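Local coordinates for 2,3-dihydroxy-2,3-dihydrophenylpropionate dehydrogenase (Pseudomonas sp. MC1, PDB 5XTF) that catalyses the NAD-dependent oxidation of naphthalene cis-dihydrodiol to 1,2-dihydroxynaphthalene, as a tetrameric short-chain dehydrogenase, at the interface of chains A and B and the interface of chains A and C. Coordinates in Å, arbitrary orientation; residue numbers count along the deposited sequence, not the author numbering. Chains: chain A/B/C, 2,3-dihydroxy-2,3-dihydrophenylpropionate dehydrogenase.

Contact 1: the interface of chains A and B. Residues chain A 133, 137, 178, 181-182; chain B 125, 129, 171, 174.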
loop_
_atom_site.group_PDB
_atom_site.type_symbol
_atom_site.label_atom_id
_atom_site.label_comp_id
_atom_site.label_asym_id
_atom_site.label_seq_id
_atom_site.Cartn_x
_atom_site.Cartn_y
_atom_site.Cartn_z
ATOM N N VAL A 133 14.711 -8.631 12.494
ATOM C CA VAL A 133 14.125 -9.538 11.515
ATOM C C VAL A 133 14.486 -10.989 11.807
ATOM O O VAL A 133 13.596 -11.838 11.918
ATOM C CB VAL A 133 14.547 -9.174 10.080
ATOM C CG1 VAL A 133 13.827 -10.077 9.078
ATOM C CG2 VAL A 133 14.311 -7.690 9.800
ATOM N N PHE A 137 12.057 -14.558 12.989
ATOM C CA PHE A 137 12.094 -15.900 12.433
ATOM C C PHE A 137 12.496 -16.912 13.501
ATOM O O PHE A 137 11.898 -17.988 13.607
ATOM C CB PHE A 137 13.070 -15.955 11.258
ATOM C CG PHE A 137 12.498 -15.460 9.957
ATOM C CD1 PHE A 137 12.817 -14.199 9.470
ATOM C CD2 PHE A 137 11.652 -16.261 9.217
ATOM C CE1 PHE A 137 12.301 -13.750 8.260
ATOM C CE2 PHE A 137 11.141 -15.821 8.008
ATOM C CZ PHE A 137 11.462 -14.561 7.535
ATOM N N ALA A 178 10.744 -5.356 6.070
ATOM C CA ALA A 178 10.858 -6.806 5.994
ATOM C C ALA A 178 9.862 -7.488 6.934
ATOM O O ALA A 178 9.280 -8.524 6.590
ATOM C CB ALA A 178 12.296 -7.227 6.302
ATOM N N GLY A 181 6.680 -7.985 5.353
ATOM C CA GLY A 181 6.681 -9.115 4.445
ATOM C C GLY A 181 6.542 -10.422 5.193
ATOM O O GLY A 181 5.879 -11.351 4.722
ATOM N N MET A 182 7.179 -10.512 6.368
ATOM C CA MET A 182 6.980 -11.659 7.250
ATOM C C MET A 182 5.509 -11.883 7.535
ATOM O O MET A 182 5.027 -13.016 7.475
ATOM C CB MET A 182 7.723 -11.459 8.567
ATOM C CG MET A 182 9.198 -11.447 8.426
ATOM S SD MET A 182 9.995 -11.570 10.034
ATOM C CE MET A 182 9.515 -13.226 10.515
ATOM N N PHE B 125 18.525 -17.735 5.468
ATOM C CA PHE B 125 18.248 -16.339 5.791
ATOM C C PHE B 125 19.498 -15.495 5.602
ATOM O O PHE B 125 19.437 -14.390 5.048
ATOM C CB PHE B 125 17.698 -16.211 7.222
ATOM C CG PHE B 125 17.471 -14.784 7.667
ATOM C CD1 PHE B 125 18.532 -13.982 8.048
ATOM C CD2 PHE B 125 16.196 -14.256 7.723
ATOM C CE1 PHE B 125 18.338 -12.667 8.440
ATOM C CE2 PHE B 125 15.990 -12.946 8.141
ATOM C CZ PHE B 125 17.065 -12.149 8.492
ATOM N N PHE B 129 19.436 -12.503 2.746
ATOM C CA PHE B 129 19.531 -11.095 3.106
ATOM C C PHE B 129 20.884 -10.488 2.742
ATOM O O PHE B 129 20.949 -9.294 2.411
ATOM C CB PHE B 129 19.200 -10.921 4.584
ATOM C CG PHE B 129 17.717 -10.852 4.840
ATOM C CD1 PHE B 129 16.946 -12.000 4.828
ATOM C CD2 PHE B 129 17.088 -9.623 5.038
ATOM C CE1 PHE B 129 15.570 -11.926 5.030
ATOM C CE2 PHE B 129 15.715 -9.540 5.237
ATOM C CZ PHE B 129 14.957 -10.699 5.242
ATOM N N CYS B 171 11.417 -16.007 3.863
ATOM C CA CYS B 171 12.686 -15.285 3.771
ATOM C C CYS B 171 12.722 -14.424 2.517
ATOM O O CYS B 171 12.987 -13.218 2.585
ATOM C CB CYS B 171 13.870 -16.251 3.777
ATOM S SG CYS B 171 13.957 -17.262 5.274
ATOM N N ALA B 174 10.288 -11.506 2.701
ATOM C CA ALA B 174 10.750 -10.491 3.640
ATOM C C ALA B 174 11.908 -9.692 3.055
ATOM O O ALA B 174 11.980 -8.471 3.233
ATOM C CB ALA B 174 11.147 -11.151 4.959
#
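The rings of A:Phe137 and B:Phe125 meet edge to face across the interface, with planes turned 66° apart. The rim of B:Phe125 does the touching. B:Phe125 CE2 lies 3.7 Å from A:Phe137 CD1. A:Val133 CG1 and A:Phe137 CE1 both lie at that rim, in the plane of the B:Phe125 ring. One face of B:Phe125 rests on B:Phe129, whose CD1 sits 3.5 Å above the ring plane. The opposing A:Phe137 ring carries the methyl CE of A:Met182 over the centre of one face. B:Phe125 approaches from the opposite side, near the CD1-CE1 rim. With CG1 anti to the backbone N (chi1 -176°), A:Val133 points that methyl at B:Phe125 and B:Phe129. This is part of the helix-bundle interface of short-chain dehydrogenases, built from helices 118-150 and 170-190. B:Ala174 lies inside the catalytic YxxxK motif, which ends at B:Lys176, and B:Cys171 directly precedes it. Cut back to a methyl, as by an alanine here, the A:Phe137 side chain would probably leave a gap beside B:Phe125 and B:Cys171 and free the A:Met182 methyl to move. Two small residues bring the helices close: A:Ala178 CB lies 3.3 Å from the carbonyl O of B:Ala174.

Contact 2: the interface of chains A and B. Residues chain A 140, 144, 186, 189-190; chain B 114-115.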
loop_
_atom_site.group_PDB
_atom_site.type_symbol
_atom_site.label_atom_id
_atom_site.label_comp_id
_atom_site.label_asym_id
_atom_site.label_seq_id
_atom_site.Cartn_x
_atom_site.Cartn_y
_atom_site.Cartn_z
ATOM N N ILE A 140 9.727 -17.422 16.154
ATOM C CA ILE A 140 8.562 -18.105 15.599
ATOM C C ILE A 140 8.889 -19.557 15.274
ATOM O O ILE A 140 8.047 -20.448 15.435
ATOM C CB ILE A 140 8.051 -17.353 14.352
ATOM C CG1 ILE A 140 7.388 -16.027 14.746
ATOM C CG2 ILE A 140 7.109 -18.235 13.518
ATOM C CD1 ILE A 140 7.412 -15.019 13.581
ATOM N N LEU A 144 6.679 -22.461 16.937
ATOM C CA LEU A 144 5.710 -23.035 16.000
ATOM C C LEU A 144 5.127 -24.377 16.440
ATOM O O LEU A 144 3.896 -24.539 16.354
ATOM C CB LEU A 144 6.360 -23.142 14.615
ATOM C CG LEU A 144 5.519 -23.552 13.394
ATOM C CD1 LEU A 144 4.433 -22.566 13.110
ATOM C CD2 LEU A 144 6.444 -23.656 12.185
ATOM N N LEU A 186 3.957 -15.356 6.310
ATOM C CA LEU A 186 3.678 -16.364 7.331
ATOM C C LEU A 186 2.184 -16.554 7.538
ATOM O O LEU A 186 1.721 -17.687 7.713
ATOM C CB LEU A 186 4.360 -15.984 8.644
ATOM C CG LEU A 186 5.889 -16.031 8.463
ATOM C CD1 LEU A 186 6.588 -15.523 9.695
ATOM C CD2 LEU A 186 6.381 -17.433 8.078
ATOM N N GLU A 189 1.231 -18.833 4.655
ATOM C CA GLU A 189 1.768 -20.182 4.795
ATOM C C GLU A 189 1.110 -20.947 5.947
ATOM O O GLU A 189 0.851 -22.148 5.829
ATOM C CB GLU A 189 3.279 -20.108 5.000
ATOM C CG GLU A 189 3.917 -21.426 5.297
ATOM C CD GLU A 189 5.431 -21.335 5.356
ATOM O OE1 GLU A 189 6.054 -22.318 5.810
ATOM O OE2 GLU A 189 5.995 -20.289 4.956
ATOM N N LEU A 190 0.834 -20.275 7.069
ATOM C CA LEU A 190 0.415 -20.965 8.286
ATOM C C LEU A 190 -1.095 -21.062 8.457
ATOM O O LEU A 190 -1.547 -21.841 9.291
ATOM C CB LEU A 190 1.010 -20.275 9.516
ATOM C CG LEU A 190 2.531 -20.382 9.487
ATOM C CD1 LEU A 190 3.124 -19.612 10.639
ATOM C CD2 LEU A 190 2.971 -21.858 9.500
ATOM N N ILE B 114 8.691 -22.472 6.919
ATOM C CA ILE B 114 9.067 -22.034 8.255
ATOM C C ILE B 114 9.114 -23.200 9.240
ATOM O O ILE B 114 9.694 -23.057 10.321
ATOM C CB ILE B 114 8.096 -20.934 8.726
ATOM C CG1 ILE B 114 8.591 -20.266 10.026
ATOM C CG2 ILE B 114 6.678 -21.500 8.868
ATOM C CD1 ILE B 114 9.847 -19.408 9.858
ATOM N N GLU B 115 8.534 -24.355 8.892
ATOM C CA GLU B 115 8.620 -25.541 9.740
ATOM C C GLU B 115 9.986 -26.220 9.694
ATOM O O GLU B 115 10.306 -26.990 10.601
ATOM C CB GLU B 115 7.558 -26.566 9.343
ATOM C CG GLU B 115 6.134 -26.188 9.738
ATOM C CD GLU B 115 5.232 -26.014 8.534
ATOM O OE1 GLU B 115 4.034 -25.670 8.726
ATOM O OE2 GLU B 115 5.733 -26.222 7.396
#
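B:Ile114 sits in a loop with near-helical backbone torsions and turns its N-H toward A:Glu189, near the end of helix 170-190. In this short-chain dehydrogenase, helices 118-150 and 170-190 of chain A hold the loop between them. The amide N of B:Ile114 donates a hydrogen bond of 2.9 Å to carboxylate OE1 of A:Glu189. The bond is nearly straight, 166° at the hydrogen. It meets OE1 on the syn side, 16° out of the carboxylate plane. The glutamate chain is extended, and this carries its carboxylate out to the loop. The B:Ile114 side chain fits among leucines. Its branch CG2 takes the crowded position between backbone N and carbonyl carbon, and B:Ile114 CG2 lies 3.8 Å from A:Leu190 CD2. A:Leu186 crosses the isoleucine at about a right angle, with A:Leu186 CD2 4.0 Å from B:Ile114 CB. A:Leu144 CD2 also reaches B:Ile114 CG2, but comes nearer to B:Glu115 CG, at 3.5 Å. B:Glu115 bends at chi2, and its side chain slides past that of A:Leu190 in the opposite direction. B:Glu115 OE2 stands 4.2 Å from A:Glu189 OE1. If both are ionised, the like charges may disfavour each other, while the B:Ile114 N-H would offset part of the charge on A:Glu189.

Contact 3: the interface of chains A and C. Residues chain A 245, 248-249; chain C 252, 258, 262.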
loop_
_atom_site.group_PDB
_atom_site.type_symbol
_atom_site.label_atom_id
_atom_site.label_comp_id
_atom_site.label_asym_id
_atom_site.label_seq_id
_atom_site.Cartn_x
_atom_site.Cartn_y
_atom_site.Cartn_z
ATOM N N ASP A 245 -0.351 3.352 26.047
ATOM C CA ASP A 245 -1.454 3.713 25.173
ATOM C C ASP A 245 -1.512 2.875 23.908
ATOM O O ASP A 245 -2.516 2.932 23.197
ATOM C CB ASP A 245 -1.360 5.185 24.783
ATOM C CG ASP A 245 -1.164 6.086 25.979
ATOM O OD1 ASP A 245 -1.922 5.939 26.969
ATOM O OD2 ASP A 245 -0.238 6.931 25.927
ATOM N N ALA A 248 -3.533 -1.895 23.199
ATOM C CA ALA A 248 -4.815 -2.534 22.905
ATOM C C ALA A 248 -4.821 -3.307 21.590
ATOM O O ALA A 248 -5.443 -4.385 21.549
ATOM C CB ALA A 248 -5.943 -1.494 22.922
ATOM N N PRO A 249 -4.190 -2.840 20.502
ATOM C CA PRO A 249 -4.158 -3.665 19.284
ATOM C C PRO A 249 -3.537 -5.033 19.499
ATOM O O PRO A 249 -4.029 -6.025 18.941
ATOM C CB PRO A 249 -3.325 -2.814 18.305
ATOM C CG PRO A 249 -3.525 -1.415 18.757
ATOM C CD PRO A 249 -3.621 -1.499 20.268
ATOM N N LEU C 252 -12.575 -1.048 19.476
ATOM C CA LEU C 252 -11.242 -0.493 19.694
ATOM C C LEU C 252 -11.126 0.915 19.114
ATOM O O LEU C 252 -10.633 1.835 19.780
ATOM C CB LEU C 252 -10.194 -1.415 19.058
ATOM C CG LEU C 252 -8.678 -1.365 19.315
ATOM C CD1 LEU C 252 -7.986 -2.132 18.195
ATOM C CD2 LEU C 252 -8.079 0.023 19.413
ATOM N N GLN C 258 -8.723 2.976 24.588
ATOM C CA GLN C 258 -7.881 2.071 23.824
ATOM C C GLN C 258 -7.453 2.656 22.484
ATOM O O GLN C 258 -6.416 2.244 21.946
ATOM C CB GLN C 258 -8.620 0.755 23.597
ATOM C CG GLN C 258 -9.068 0.027 24.857
ATOM C CD GLN C 258 -10.040 -1.093 24.520
ATOM O OE1 GLN C 258 -10.677 -1.082 23.470
ATOM N NE2 GLN C 258 -10.153 -2.062 25.403
ATOM N N ILE C 262 -4.998 6.411 17.785
ATOM C CA ILE C 262 -5.212 5.800 16.478
ATOM C C ILE C 262 -6.005 6.757 15.601
ATOM O O ILE C 262 -7.167 7.059 15.894
ATOM C CB ILE C 262 -5.943 4.461 16.597
ATOM C CG1 ILE C 262 -5.204 3.548 17.574
ATOM C CG2 ILE C 262 -6.042 3.808 15.224
ATOM C CD1 ILE C 262 -5.915 2.237 17.837
HETATM O O HOH W 1 -4.456 4.409 21.516
#
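A:Ala248 packs its methyl group against the aliphatic root of C:Gln258, and this is the tight part of the contact. The two CB atoms, of A:Ala248 and C:Gln258, are 3.6 Å apart. In this short-chain dehydrogenase, A:Ala248 is the first residue of helix 248-254, and C:Gln258 lies in the loop beyond the same helix of the other chain. The alanine methyl also touches the next carbon of the glutamine, with A:Ala248 CB 4.0 Å from C:Gln258 CG. It lies near the backbone as well, A:Ala248 CB being 3.9 Å from C:Gln258 O. The glutamine CG is anti to its carbonyl carbon (chi1 -58°), and the chain runs on extended. A:Ala248 meets CB and CG of the glutamine, and the extended chain carries the amide away from the alanine. Around this point the fit is looser. A:Pro249 faces C:Leu252, but A:Pro249 CA is 4.3 Å from C:Leu252 CD1. Very little of C:Ile262 is buried by chain A, and C:Ile262 CD1 is 4.5 Å from A:Pro249 CG. On the solvent side a water carries the link between the two backbones. The carbonyl oxygens A:Asp245 O and C:Gln258 O stand 4.2 Å apart. Water 1 bridges them, 3.0 Å from A:Asp245 O and 3.0 Å from C:Gln258 O. Both carbonyl oxygens are acceptors, which fits a water giving a hydrogen to each.

Contacts 1 and 2 belong to the same A-B interface, with C-alpha centres about 12 Å apart. On chain A both use helices 118-150 and 170-190, so they follow one another along the same helix pair. Chain B answers with helices in contact 1 and a loop in contact 2. Contact 3 lies about 27 Å from each, measured between C-alpha centres, and joins chain A to chain C through the region of helix 248-254. Chain A thus meets two neighbours through separate surfaces. Each interface is two-fold symmetric, and together they are consistent with the tetramer.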